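Local atomic coordinates of quinoline 2-oxidoreductase small subunit (Pseudomonas putida, PDB entry 1T3Q), a protein that carries two [2Fe-2S] clusters that probably relay electrons between the molybdenum site and the FAD of the quinoline-hydroxylating enzyme. Residues 96-101 with 151-156. Sequence-based numbering, arbitrary orientation.
Sequences QDSFRR and IDAITD
Arg101 spans two carboxylates, Asp97 on its own helix and Asp156 across the contact. Its NE makes a salt bridge to Asp97 OD1, one turn back, nearly in the guanidinium plane and on the syn side of the carboxylate but tilted out of its plane, while NH1 reaches across to Asp156 OD2 at 3.1 Å. That second bridge is skewed: the guanidinium and carboxylate planes are turned 59° apart, and NH1 comes in from above the carboxylate. The chain bends at chi3, which sets NE, the atom that meets Asp97. Asp156 OD2 also caps the backbone N of Ala158, at the start of helix 157-164. An alanine in place of Arg101 would probably leave Asp97 and Asp156 without the cation that joins them, and Asp156 freer to turn about its capping bond.

Next to the bridge, Ser98 OG is anti to its own backbone N (chi1 -174°) and donates to Ala153 O at 2.7 Å, well off the line of the C=O bond (112°). Ser98 OG also lies 3.3 Å from Asp156 CB. The helices come close here, with the CA atoms of Ser98 and Ala153 5.1 Å apart. The Phe99 ring sets CD1 3.7 Å from Ala153 CB and brings CE1 to Ile154 CG1, joining helices 94-101 and 148-154; its side chain is about 8 Å from a bound [2Fe-2S] cluster. The ion pair instead links helix 94-101 to the N-cap of helix 157-164, where Arg101 probably offsets both carboxylate charges while Asp156 OD2 still caps.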
loop_
_atom_site.group_PDB
_atom_site.type_symbol
_atom_site.label_atom_id
_atom_site.label_comp_id
_atom_site.label_asym_id
_atom_site.label_seq_id
_atom_site.Cartn_x
_atom_site.Cartn_y
_atom_site.Cartn_z
ATOM N N GLN A 96 5.023 11.212 26.630
ATOM C CA GLN A 96 5.129 10.109 25.675
ATOM C C GLN A 96 6.384 9.291 25.933
ATOM O O GLN A 96 6.339 8.061 25.995
ATOM C CB GLN A 96 5.157 10.642 24.241
ATOM C CG GLN A 96 3.883 11.353 23.820
ATOM C CD GLN A 96 4.033 12.053 22.488
ATOM O OE1 GLN A 96 4.917 12.898 22.319
ATOM N NE2 GLN A 96 3.172 11.712 21.530
ATOM N N ASP A 97 7.509 9.979 26.087
ATOM C CA ASP A 97 8.767 9.297 26.342
ATOM C C ASP A 97 8.688 8.474 27.619
ATOM O O ASP A 97 9.257 7.381 27.700
ATOM C CB ASP A 97 9.914 10.305 26.436
ATOM C CG ASP A 97 11.227 9.650 26.796
ATOM O OD1 ASP A 97 11.628 9.720 27.978
ATOM O OD2 ASP A 97 11.849 9.052 25.899
ATOM N N SER A 98 7.976 8.993 28.615
ATOM C CA SER A 98 7.821 8.283 29.874
ATOM C C SER A 98 7.015 6.999 29.660
ATOM O O SER A 98 7.351 5.947 30.208
ATOM C CB SER A 98 7.122 9.166 30.898
ATOM O OG SER A 98 7.104 8.531 32.159
ATOM N N PHE A 99 5.944 7.088 28.877
ATOM C CA PHE A 99 5.126 5.905 28.588
ATOM C C PHE A 99 6.024 4.813 27.997
ATOM O O PHE A 99 5.912 3.636 28.350
ATOM C CB PHE A 99 4.020 6.251 27.576
ATOM C CG PHE A 99 2.694 6.569 28.207
ATOM C CD1 PHE A 99 2.574 7.597 29.144
ATOM C CD2 PHE A 99 1.557 5.843 27.862
ATOM C CE1 PHE A 99 1.346 7.893 29.726
ATOM C CE2 PHE A 99 0.318 6.134 28.441
ATOM C CZ PHE A 99 0.212 7.160 29.374
ATOM N N ARG A 100 6.918 5.219 27.099
ATOM C CA ARG A 100 7.828 4.290 26.447
ATOM C C ARG A 100 8.841 3.695 27.424
ATOM O O ARG A 100 9.039 2.479 27.459
ATOM C CB ARG A 100 8.574 4.991 25.310
ATOM C CG ARG A 100 9.420 4.050 24.480
ATOM C CD ARG A 100 10.304 4.799 23.512
ATOM N NE ARG A 100 11.066 3.873 22.681
ATOM C CZ ARG A 100 12.186 4.195 22.045
ATOM N NH1 ARG A 100 12.672 5.425 22.149
ATOM N NH2 ARG A 100 12.818 3.290 21.307
ATOM N N ARG A 101 9.483 4.553 28.213
ATOM C CA ARG A 101 10.477 4.090 29.180
ATOM C C ARG A 101 9.898 3.124 30.210
ATOM O O ARG A 101 10.581 2.196 30.647
ATOM C CB ARG A 101 11.117 5.284 29.905
ATOM C CG ARG A 101 12.046 6.113 29.032
ATOM C CD ARG A 101 12.791 7.185 29.830
ATOM N NE ARG A 101 11.934 8.290 30.262
ATOM C CZ ARG A 101 11.418 8.419 31.478
ATOM N NH1 ARG A 101 10.656 9.465 31.763
ATOM N NH2 ARG A 101 11.666 7.510 32.413
ATOM N N ILE A 151 0.602 4.090 35.480
ATOM C CA ILE A 151 0.643 4.894 36.702
ATOM C C ILE A 151 2.101 5.321 36.900
ATOM O O ILE A 151 2.384 6.470 37.250
ATOM C CB ILE A 151 0.175 4.088 37.939
ATOM C CG1 ILE A 151 -1.212 3.486 37.690
ATOM C CG2 ILE A 151 0.131 4.987 39.176
ATOM C CD1 ILE A 151 -2.299 4.498 37.377
ATOM N N ASP A 152 3.020 4.389 36.663
ATOM C CA ASP A 152 4.450 4.670 36.794
ATOM C C ASP A 152 4.859 5.802 35.854
ATOM O O ASP A 152 5.573 6.723 36.248
ATOM C CB ASP A 152 5.288 3.440 36.425
ATOM C CG ASP A 152 5.116 2.284 37.392
ATOM O OD1 ASP A 152 5.570 1.173 37.043
ATOM O OD2 ASP A 152 4.550 2.473 38.489
ATOM N N ALA A 153 4.416 5.715 34.603
ATOM C CA ALA A 153 4.757 6.709 33.595
ATOM C C ALA A 153 4.270 8.113 33.944
ATOM O O ALA A 153 5.022 9.080 33.817
ATOM C CB ALA A 153 4.202 6.290 32.228
ATOM N N ILE A 154 3.022 8.218 34.388
ATOM C CA ILE A 154 2.437 9.512 34.730
ATOM C C ILE A 154 3.057 10.178 35.962
ATOM O O ILE A 154 3.107 11.406 36.045
ATOM C CB ILE A 154 0.911 9.377 34.938
ATOM C CG1 ILE A 154 0.263 8.905 33.634
ATOM C CG2 ILE A 154 0.313 10.716 35.388
ATOM C CD1 ILE A 154 -1.184 8.480 33.775
ATOM N N THR A 155 3.536 9.372 36.905
ATOM C CA THR A 155 4.138 9.904 38.124
ATOM C C THR A 155 5.653 10.019 38.047
ATOM O O THR A 155 6.305 10.338 39.040
ATOM C CB THR A 155 3.778 9.038 39.355
ATOM O OG1 THR A 155 4.143 7.673 39.112
ATOM C CG2 THR A 155 2.290 9.121 39.648
ATOM N N ASP A 156 6.209 9.755 36.869
ATOM C CA ASP A 156 7.652 9.838 36.659
ATOM C C ASP A 156 8.105 11.268 36.955
ATOM O O ASP A 156 7.477 12.228 36.509
ATOM C CB ASP A 156 7.990 9.479 35.210
ATOM C CG ASP A 156 9.481 9.450 34.948
ATOM O OD1 ASP A 156 10.084 8.365 35.063
ATOM O OD2 ASP A 156 10.055 10.519 34.632
#